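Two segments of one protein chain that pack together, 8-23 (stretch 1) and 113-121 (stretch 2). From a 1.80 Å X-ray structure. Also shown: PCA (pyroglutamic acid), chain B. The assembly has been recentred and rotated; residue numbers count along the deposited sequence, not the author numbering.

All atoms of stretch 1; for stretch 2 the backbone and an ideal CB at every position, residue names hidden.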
ATOM      1  N   ALA A   8       9.970   3.047   2.555  1.00 17.73           N
ATOM      2  CA  ALA A   8       9.702   4.384   2.070  1.00 17.88           C
ATOM      3  C   ALA A   8       8.988   5.307   3.078  1.00 17.98           C
ATOM      4  O   ALA A   8       8.828   6.499   2.808  1.00 17.56           O
ATOM      5  CB  ALA A   8       8.941   4.293   0.733  1.00 16.30           C
ATOM      6  N   TYR A   9       8.624   4.773   4.252  1.00 18.23           N
ATOM      7  CA  TYR A   9       7.743   5.457   5.213  1.00 18.94           C
ATOM      8  C   TYR A   9       8.461   5.748   6.525  1.00 19.63           C
ATOM      9  O   TYR A   9       9.492   5.102   6.814  1.00 20.35           O
ATOM     10  CB  TYR A   9       6.469   4.606   5.419  1.00 18.92           C
ATOM     11  CG  TYR A   9       5.910   4.232   4.082  1.00 16.97           C
ATOM     12  CD1 TYR A   9       5.270   5.187   3.301  1.00 17.38           C
ATOM     13  CD2 TYR A   9       6.080   2.954   3.555  1.00 16.98           C
ATOM     14  CE1 TYR A   9       4.797   4.884   2.057  1.00 15.52           C
ATOM     15  CE2 TYR A   9       5.616   2.641   2.319  1.00 16.25           C
ATOM     16  CZ  TYR A   9       4.958   3.612   1.564  1.00 16.64           C
ATOM     17  OH  TYR A   9       4.501   3.319   0.308  1.00 16.89           O
ATOM     18  N   PRO A  10       7.959   6.742   7.295  1.00 20.42           N
ATOM     19  CA  PRO A  10       8.653   7.225   8.475  1.00 20.51           C
ATOM     20  C   PRO A  10       8.475   6.301   9.688  1.00 20.97           C
ATOM     21  O   PRO A  10       7.612   5.413   9.694  1.00 20.20           O
ATOM     22  CB  PRO A  10       7.990   8.592   8.716  1.00 20.56           C
ATOM     23  CG  PRO A  10       6.618   8.377   8.326  1.00 21.82           C
ATOM     24  CD  PRO A  10       6.691   7.484   7.098  1.00 20.15           C
ATOM     25  N   ALA A  11       9.297   6.506  10.708  1.00 21.75           N
ATOM     26  CA  ALA A  11       9.248   5.666  11.888  1.00 22.22           C
ATOM     27  C   ALA A  11       7.855   5.615  12.535  1.00 22.50           C
ATOM     28  O   ALA A  11       7.466   4.576  13.064  1.00 22.69           O
ATOM     29  CB  ALA A  11      10.305   6.118  12.919  1.00 22.83           C
ATOM     30  N   SER A  12       7.103   6.716  12.472  1.00 22.53           N
ATOM     31  CA  SER A  12       5.783   6.778  13.111  1.00 22.24           C
ATOM     32  C   SER A  12       4.695   6.033  12.328  1.00 21.37           C
ATOM     33  O   SER A  12       3.597   5.792  12.835  1.00 20.65           O
ATOM     34  CB  SER A  12       5.367   8.224  13.401  1.00 23.26           C
ATOM     35  OG  SER A  12       5.304   8.984  12.217  1.00 26.28           O
ATOM     36  N   ASN A  13       5.012   5.642  11.100  1.00 19.97           N
ATOM     37  CA  ASN A  13       4.042   4.940  10.267  1.00 19.65           C
ATOM     38  C   ASN A  13       3.786   3.493  10.728  1.00 19.89           C
ATOM     39  O   ASN A  13       4.727   2.759  11.119  1.00 19.74           O
ATOM     40  CB  ASN A  13       4.472   5.042   8.809  1.00 19.54           C
ATOM     41  CG  ASN A  13       3.668   4.145   7.883  1.00 19.73           C
ATOM     42  OD1 ASN A  13       2.626   4.545   7.336  1.00 22.68           O
ATOM     43  ND2 ASN A  13       4.138   2.932   7.715  1.00 18.49           N
ATOM     44  N   LEU A  14       2.511   3.100  10.696  1.00 19.13           N
ATOM     45  CA  LEU A  14       2.074   1.767  11.146  1.00 19.35           C
ATOM     46  C   LEU A  14       2.873   0.601  10.514  1.00 18.64           C
ATOM     47  O   LEU A  14       3.235  -0.353  11.223  1.00 19.28           O
ATOM     48  CB  LEU A  14       0.541   1.579  10.985  1.00 19.30           C
ATOM     49  CG  LEU A  14      -0.064   1.356   9.583  1.00 21.15           C
ATOM     50  CD1 LEU A  14      -0.125  -0.129   9.204  1.00 21.53           C
ATOM     51  CD2 LEU A  14      -1.445   2.012   9.437  1.00 21.30           C
ATOM     52  N   HIS A  15       3.178   0.663   9.211  1.00 17.75           N
ATOM     53  CA  HIS A  15       3.974  -0.421   8.589  1.00 17.55           C
ATOM     54  C   HIS A  15       5.390  -0.485   9.160  1.00 17.82           C
ATOM     55  O   HIS A  15       5.962  -1.563   9.274  1.00 17.30           O
ATOM     56  CB  HIS A  15       4.099  -0.249   7.076  1.00 16.62           C
ATOM     57  CG  HIS A  15       2.811  -0.439   6.334  1.00 16.82           C
ATOM     58  ND1 HIS A  15       2.295  -1.681   6.033  1.00 16.25           N
ATOM     59  CD2 HIS A  15       1.919   0.465   5.860  1.00 15.79           C
ATOM     60  CE1 HIS A  15       1.152  -1.535   5.385  1.00 14.78           C
ATOM     61  NE2 HIS A  15       0.904  -0.242   5.264  1.00 14.87           N
ATOM     62  N   VAL A  16       5.948   0.681   9.504  1.00 18.20           N
ATOM     63  CA  VAL A  16       7.343   0.760   9.974  1.00 18.59           C
ATOM     64  C   VAL A  16       7.427   0.396  11.458  1.00 19.13           C
ATOM     65  O   VAL A  16       8.384  -0.283  11.889  1.00 18.34           O
ATOM     66  CB  VAL A  16       7.969   2.137   9.679  1.00 17.91           C
ATOM     67  CG1 VAL A  16       9.463   2.135  10.008  1.00 19.34           C
ATOM     68  CG2 VAL A  16       7.777   2.490   8.193  1.00 18.75           C
ATOM     69  N   GLU A  17       6.451   0.866  12.241  1.00 19.64           N
ATOM     70  CA  GLU A  17       6.247   0.350  13.597  1.00 21.52           C
ATOM     71  C   GLU A  17       6.235  -1.183  13.565  1.00 18.91           C
ATOM     72  O   GLU A  17       6.910  -1.816  14.373  1.00 18.66           O
ATOM     73  CB  GLU A  17       4.942   0.871  14.202  1.00 20.92           C
ATOM     74  CG  GLU A  17       4.672   0.339  15.625  1.00 25.98           C
ATOM     75  CD  GLU A  17       3.388   0.917  16.243  1.00 24.20           C
ATOM     76  OE1 GLU A  17       2.987   0.476  17.360  1.00 34.30           O
ATOM     77  OE2 GLU A  17       2.772   1.811  15.614  1.00 33.11           O
ATOM     78  N   ASN A  18       5.498  -1.778  12.621  1.00 17.49           N
ATOM     79  CA  ASN A  18       5.434  -3.252  12.503  1.00 17.43           C
ATOM     80  C   ASN A  18       6.799  -3.820  12.110  1.00 17.53           C
ATOM     81  O   ASN A  18       7.238  -4.871  12.630  1.00 17.37           O
ATOM     82  CB  ASN A  18       4.375  -3.675  11.465  1.00 17.17           C
ATOM     83  CG  ASN A  18       4.044  -5.139  11.511  1.00 16.25           C
ATOM     84  OD1 ASN A  18       3.897  -5.729  12.584  1.00 18.84           O
ATOM     85  ND2 ASN A  18       3.888  -5.736  10.350  1.00 16.93           N
ATOM     86  N   LEU A  19       7.452  -3.152  11.149  1.00 18.10           N
ATOM     87  CA  LEU A  19       8.768  -3.618  10.665  1.00 18.19           C
ATOM     88  C   LEU A  19       9.788  -3.624  11.807  1.00 19.37           C
ATOM     89  O   LEU A  19      10.671  -4.492  11.862  1.00 19.78           O
ATOM     90  CB  LEU A  19       9.302  -2.731   9.533  1.00 17.84           C
ATOM     91  CG  LEU A  19       8.724  -3.015   8.143  1.00 18.05           C
ATOM     92  CD1 LEU A  19       8.985  -1.801   7.221  1.00 16.53           C
ATOM     93  CD2 LEU A  19       9.357  -4.267   7.563  1.00 17.57           C
ATOM     94  N   THR A  20       9.664  -2.631  12.681  1.00 19.99           N
ATOM     95  CA  THR A  20      10.534  -2.474  13.856  1.00 21.06           C
ATOM     96  C   THR A  20      10.385  -3.679  14.799  1.00 21.74           C
ATOM     97  O   THR A  20      11.385  -4.255  15.254  1.00 22.81           O
ATOM     98  CB  THR A  20      10.296  -1.109  14.545  1.00 20.91           C
ATOM     99  OG1 THR A  20      10.663  -0.061  13.638  1.00 21.62           O
ATOM    100  CG2 THR A  20      11.142  -0.956  15.815  1.00 22.49           C
ATOM    101  N   GLN A  21       9.147  -4.088  15.051  1.00 21.60           N
ATOM    102  CA  GLN A  21       8.896  -5.308  15.834  1.00 21.79           C
ATOM    103  C   GLN A  21       9.366  -6.564  15.102  1.00 21.51           C
ATOM    104  O   GLN A  21       9.887  -7.494  15.726  1.00 21.53           O
ATOM    105  CB  GLN A  21       7.418  -5.435  16.213  1.00 21.54           C
ATOM    106  CG  GLN A  21       7.128  -6.531  17.257  1.00 24.05           C
ATOM    107  CD  GLN A  21       8.033  -6.457  18.486  1.00 25.79           C
ATOM    108  OE1 GLN A  21       8.801  -7.386  18.764  1.00 28.31           O
ATOM    109  NE2 GLN A  21       7.961  -5.351  19.216  1.00 26.49           N
ATOM    110  N   PHE A  22       9.166  -6.587  13.783  1.00 21.11           N
ATOM    111  CA  PHE A  22       9.606  -7.684  12.924  1.00 20.49           C
ATOM    112  C   PHE A  22      11.106  -7.906  13.059  1.00 20.95           C
ATOM    113  O   PHE A  22      11.542  -9.045  13.255  1.00 21.66           O
ATOM    114  CB  PHE A  22       9.235  -7.380  11.466  1.00 20.00           C
ATOM    115  CG  PHE A  22       9.937  -8.245  10.449  1.00 19.07           C
ATOM    116  CD1 PHE A  22       9.647  -9.592  10.339  1.00 18.62           C
ATOM    117  CD2 PHE A  22      10.873  -7.685   9.570  1.00 18.72           C
ATOM    118  CE1 PHE A  22      10.286 -10.392   9.400  1.00 17.84           C
ATOM    119  CE2 PHE A  22      11.551  -8.484   8.635  1.00 18.05           C
ATOM    120  CZ  PHE A  22      11.244  -9.833   8.542  1.00 19.08           C
ATOM    121  N   VAL A  23      11.900  -6.834  12.975  1.00 21.22           N
ATOM    122  CA  VAL A  23      13.353  -7.018  13.008  1.00 22.73           C
ATOM    123  C   VAL A  23      13.777  -7.551  14.391  1.00 23.63           C
ATOM    124  O   VAL A  23      14.679  -8.390  14.481  1.00 24.18           O
ATOM    125  CB  VAL A  23      14.179  -5.766  12.535  1.00 22.67           C
ATOM    126  CG1 VAL A  23      13.899  -5.416  11.106  1.00 23.15           C
ATOM    127  CG2 VAL A  23      13.920  -4.564  13.412  1.00 22.30           C
ATOM    128  N   UNK A 113       8.092 -13.606  -1.465  1.00 18.60           N
ATOM    129  CA  UNK A 113       7.149 -12.794  -0.685  1.00 18.49           C
ATOM    130  C   UNK A 113       7.191 -13.235   0.765  1.00 17.87           C
ATOM    131  O   UNK A 113       6.793 -14.363   1.101  1.00 18.57           O
ATOM    132  CB  UNK A 113       5.728 -12.908  -1.239  1.00 18.49           C
ATOM    133  N   UNK A 114       7.647 -12.358   1.637  1.00 16.68           N
ATOM    134  CA  UNK A 114       7.728 -12.726   3.048  1.00 16.70           C
ATOM    135  C   UNK A 114       6.395 -12.499   3.754  1.00 16.39           C
ATOM    136  O   UNK A 114       5.872 -13.394   4.394  1.00 17.28           O
ATOM    137  CB  UNK A 114       8.833 -11.928   3.743  1.00 16.70           C
ATOM    138  N   UNK A 115       5.863 -11.296   3.655  1.00 16.88           N
ATOM    139  CA  UNK A 115       4.529 -11.016   4.156  1.00 15.14           C
ATOM    140  C   UNK A 115       3.977  -9.761   3.499  1.00 14.83           C
ATOM    141  O   UNK A 115       4.728  -9.006   2.902  1.00 15.14           O
ATOM    142  CB  UNK A 115       4.543 -10.864   5.678  1.00 15.14           C
ATOM    143  N   UNK A 116       2.660  -9.580   3.575  1.00 14.50           N
ATOM    144  CA  UNK A 116       2.009  -8.439   2.933  1.00 14.60           C
ATOM    145  C   UNK A 116       0.933  -7.898   3.871  1.00 14.58           C
ATOM    146  O   UNK A 116       0.186  -8.691   4.464  1.00 14.45           O
ATOM    147  CB  UNK A 116       1.409  -8.833   1.582  1.00 14.60           C
ATOM    148  N   UNK A 117       0.895  -6.572   4.056  1.00 14.11           N
ATOM    149  CA  UNK A 117      -0.148  -5.997   4.889  1.00 14.81           C
ATOM    150  C   UNK A 117      -0.871  -4.827   4.253  1.00 13.84           C
ATOM    151  O   UNK A 117      -0.276  -4.037   3.550  1.00 14.13           O
ATOM    152  CB  UNK A 117       0.453  -5.549   6.223  1.00 14.81           C
ATOM    153  N   UNK A 118      -2.174  -4.765   4.494  1.00 13.36           N
ATOM    154  CA  UNK A 118      -3.003  -3.726   3.893  1.00 12.46           C
ATOM    155  C   UNK A 118      -2.872  -2.417   4.646  1.00 13.06           C
ATOM    156  O   UNK A 118      -2.910  -2.396   5.869  1.00 13.56           O
ATOM    157  CB  UNK A 118      -4.468  -4.164   3.856  1.00 12.46           C
ATOM    158  N   UNK A 119      -2.723  -1.333   3.889  1.00 13.89           N
ATOM    159  CA  UNK A 119      -2.959   0.022   4.386  1.00 14.69           C
ATOM    160  C   UNK A 119      -4.462   0.131   4.690  1.00 14.75           C
ATOM    161  O   UNK A 119      -5.258  -0.662   4.185  1.00 14.82           O
ATOM    162  CB  UNK A 119      -2.509   1.080   3.376  1.00 14.69           C
ATOM    163  N   UNK A 120      -4.861   1.117   5.517  1.00 14.79           N
ATOM    164  CA  UNK A 120      -6.297   1.339   5.777  1.00 15.03           C
ATOM    165  C   UNK A 120      -7.113   1.765   4.537  1.00 15.14           C
ATOM    166  O   UNK A 120      -6.549   2.135   3.496  1.00 14.74           O
ATOM    167  CB  UNK A 120      -6.448   2.409   6.860  1.00 15.03           C
ATOM    168  N   UNK A 121      -8.452   1.655   4.626  1.00 14.91           N
ATOM    169  CA  UNK A 121      -9.299   1.952   3.467  1.00 14.77           C
ATOM    170  C   UNK A 121      -9.127   3.368   2.948  1.00 14.48           C
ATOM    171  O   UNK A 121      -9.019   4.314   3.736  1.00 15.76           O
ATOM    172  CB  UNK A 121     -10.769   1.723   3.825  1.00 14.77           C
TER
HETATM  173  N   PCA B   1      -0.546   5.816   2.165  1.00 15.94           N
HETATM  174  CA  PCA B   1       0.521   5.615   1.165  1.00 16.87           C
HETATM  175  CB  PCA B   1       0.122   4.548   0.145  1.00 16.52           C
HETATM  176  CG  PCA B   1      -1.280   4.108   0.522  1.00 15.73           C
HETATM  177  CD  PCA B   1      -1.573   4.878   1.776  1.00 15.83           C
HETATM  178  OE  PCA B   1      -2.595   4.702   2.457  1.00 15.77           O
HETATM  179  C   PCA B   1       0.673   6.922   0.422  1.00 17.64           C
HETATM  180  O   PCA B   1       1.683   7.177  -0.248  1.00 17.85           O
HETATM  181  OXT PCA B   1      -0.247   7.752   0.494  1.00 17.91           O

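Stretch 2 runs as a strand from 113 to 118 and then leaves it as a loop, with its N-to-C direction at 148° to that of helix 14-23. The axes come no closer than 10.5 Å.

Position 113 lies beyond the reach of stretch 1, which therefore sets no preference; strand angles suit many residues. It is L113.

At 114 the CA-to-CB bond points toward the helix, yet nothing of stretch 1 lies within 5.5 Å of the ideal CB. What waits farther out is the ring of F22, so a long apolar side chain such as leucine, methionine or phenylalanine would serve. The residue is L114, whose CD2 comes to 3.4 Å from F22 CZ.

Position 115 also points toward the helix across open space, and the backbone is nearly fully extended. The offerings are mixed: the rings and methyls of F22 and L19, but also the polar N18 and the carbonyl of H15. A long side chain with an apolar body would suit, phenylalanine or methionine included, and a polar tip, as in tyrosine, could also use the polar groups. It is Y115. Its ring turns an edge toward the face of F22, centroids 5.5 Å apart and planes at 60°, and Y115 OH lies 3.2 Å from L19 CD2. The hydroxyl earns its place through a water, 2.8 Å from Y115 OH, which donates to H15 O (2.8 Å) and accepts from N18 ND2 (3.0 Å), joining the strand to the helix where no direct hydrogen bond does.

Position 116 points away from the helix, so stretch 1 leaves the choice open, small or large, polar or apolar. The residue is S116.

At 117 the bond points toward the helix again, and here the backbones are close: the CA atoms of H15 and 117 are 7.9 Å apart, and the ideal CB is 4.2 Å from H15 CE1. A compact side chain is favoured, and valine or isoleucine also suits the strand. It is V117, with CG2 3.5 Å from H15 CE1. Its carbonyl oxygen, V117 O, sits at the edge of the imidazole, 3.4 Å from H15 CE1.

Position 118 points away and leaves its side chain unconstrained by stretch 1; it is A118.

At 119 the bond runs sideways, with the ideal CB 4.1 Å from H15 NE2. Beyond it stand H15, Y9 and the pyroglutamic acid, a setting for a broad flat ring. W119 supplies it. H15 directs an edge at one indole face, H15 NE2 being 3.3 Å from W119 CE2, while the ligand's CD covers the opposite face. The indole edge meets the face of Y9, with W119 CZ2 3.6 Å from Y9 CZ.

Position 120, also sideways, has phi -64° and L14 nearby, conditions that admit proline or a modest apolar residue. P120 places CG 3.9 Å from L14 CD2.

Position 121 is out of reach; its phi of -59° is compatible with proline, and it is P121.

Stretch 2 113-121: LLYSVAWPP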
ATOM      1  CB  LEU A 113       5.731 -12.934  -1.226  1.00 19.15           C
ATOM      2  CG  LEU A 113       4.602 -12.226  -0.451  1.00 20.42           C
ATOM      3  CD1 LEU A 113       4.831 -10.713  -0.370  1.00 20.32           C
ATOM      4  CD2 LEU A 113       3.251 -12.548  -1.089  1.00 19.27           C
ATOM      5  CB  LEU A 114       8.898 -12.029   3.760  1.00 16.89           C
ATOM      6  CG  LEU A 114       9.119 -12.510   5.206  1.00 16.48           C
ATOM      7  CD1 LEU A 114       9.605 -13.962   5.229  1.00 17.28           C
ATOM      8  CD2 LEU A 114      10.084 -11.646   5.929  1.00 16.62           C
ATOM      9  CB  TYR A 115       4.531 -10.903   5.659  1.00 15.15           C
ATOM     10  CG  TYR A 115       5.166  -9.667   6.248  1.00 14.94           C
ATOM     11  CD1 TYR A 115       6.519  -9.659   6.620  1.00 16.49           C
ATOM     12  CD2 TYR A 115       4.400  -8.510   6.495  1.00 13.09           C
ATOM     13  CE1 TYR A 115       7.090  -8.541   7.212  1.00 15.68           C
ATOM     14  CE2 TYR A 115       4.971  -7.383   7.105  1.00 14.62           C
ATOM     15  CZ  TYR A 115       6.320  -7.413   7.448  1.00 15.34           C
ATOM     16  OH  TYR A 115       6.903  -6.308   8.041  1.00 15.04           O
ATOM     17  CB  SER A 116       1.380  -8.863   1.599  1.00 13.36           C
ATOM     18  OG  SER A 116       0.810  -7.758   0.869  1.00 15.43           O
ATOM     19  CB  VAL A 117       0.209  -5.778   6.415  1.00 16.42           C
ATOM     20  CG1 VAL A 117       1.608  -6.318   6.865  1.00 16.24           C
ATOM     21  CG2 VAL A 117      -0.148  -4.404   6.951  1.00 15.34           C
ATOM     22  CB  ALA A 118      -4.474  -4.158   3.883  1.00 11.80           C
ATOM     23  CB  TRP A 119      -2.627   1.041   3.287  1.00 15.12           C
ATOM     24  CG  TRP A 119      -1.158   1.314   3.051  1.00 14.99           C
ATOM     25  CD1 TRP A 119      -0.325   0.653   2.198  1.00 14.64           C
ATOM     26  CD2 TRP A 119      -0.397   2.360   3.632  1.00 14.78           C
ATOM     27  NE1 TRP A 119       0.929   1.222   2.208  1.00 15.22           N
ATOM     28  CE2 TRP A 119       0.920   2.267   3.104  1.00 15.35           C
ATOM     29  CE3 TRP A 119      -0.678   3.350   4.576  1.00 15.26           C
ATOM     30  CZ2 TRP A 119       1.930   3.148   3.467  1.00 15.27           C
ATOM     31  CZ3 TRP A 119       0.332   4.222   4.944  1.00 14.16           C
ATOM     32  CH2 TRP A 119       1.619   4.123   4.380  1.00 15.70           C
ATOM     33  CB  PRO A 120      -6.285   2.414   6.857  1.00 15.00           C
ATOM     34  CG  PRO A 120      -4.854   2.252   7.507  1.00 14.78           C
ATOM     35  CD  PRO A 120      -4.018   2.015   6.326  1.00 14.63           C
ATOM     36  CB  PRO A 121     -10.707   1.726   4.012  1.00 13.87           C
ATOM     37  CG  PRO A 121     -10.505   0.707   5.114  1.00 14.49           C
ATOM     38  CD  PRO A 121      -9.264   1.204   5.782  1.00 14.84           C
TER
HETATM   39  O   HOH W   1       5.212  -4.086   8.203  1.00 19.23           O
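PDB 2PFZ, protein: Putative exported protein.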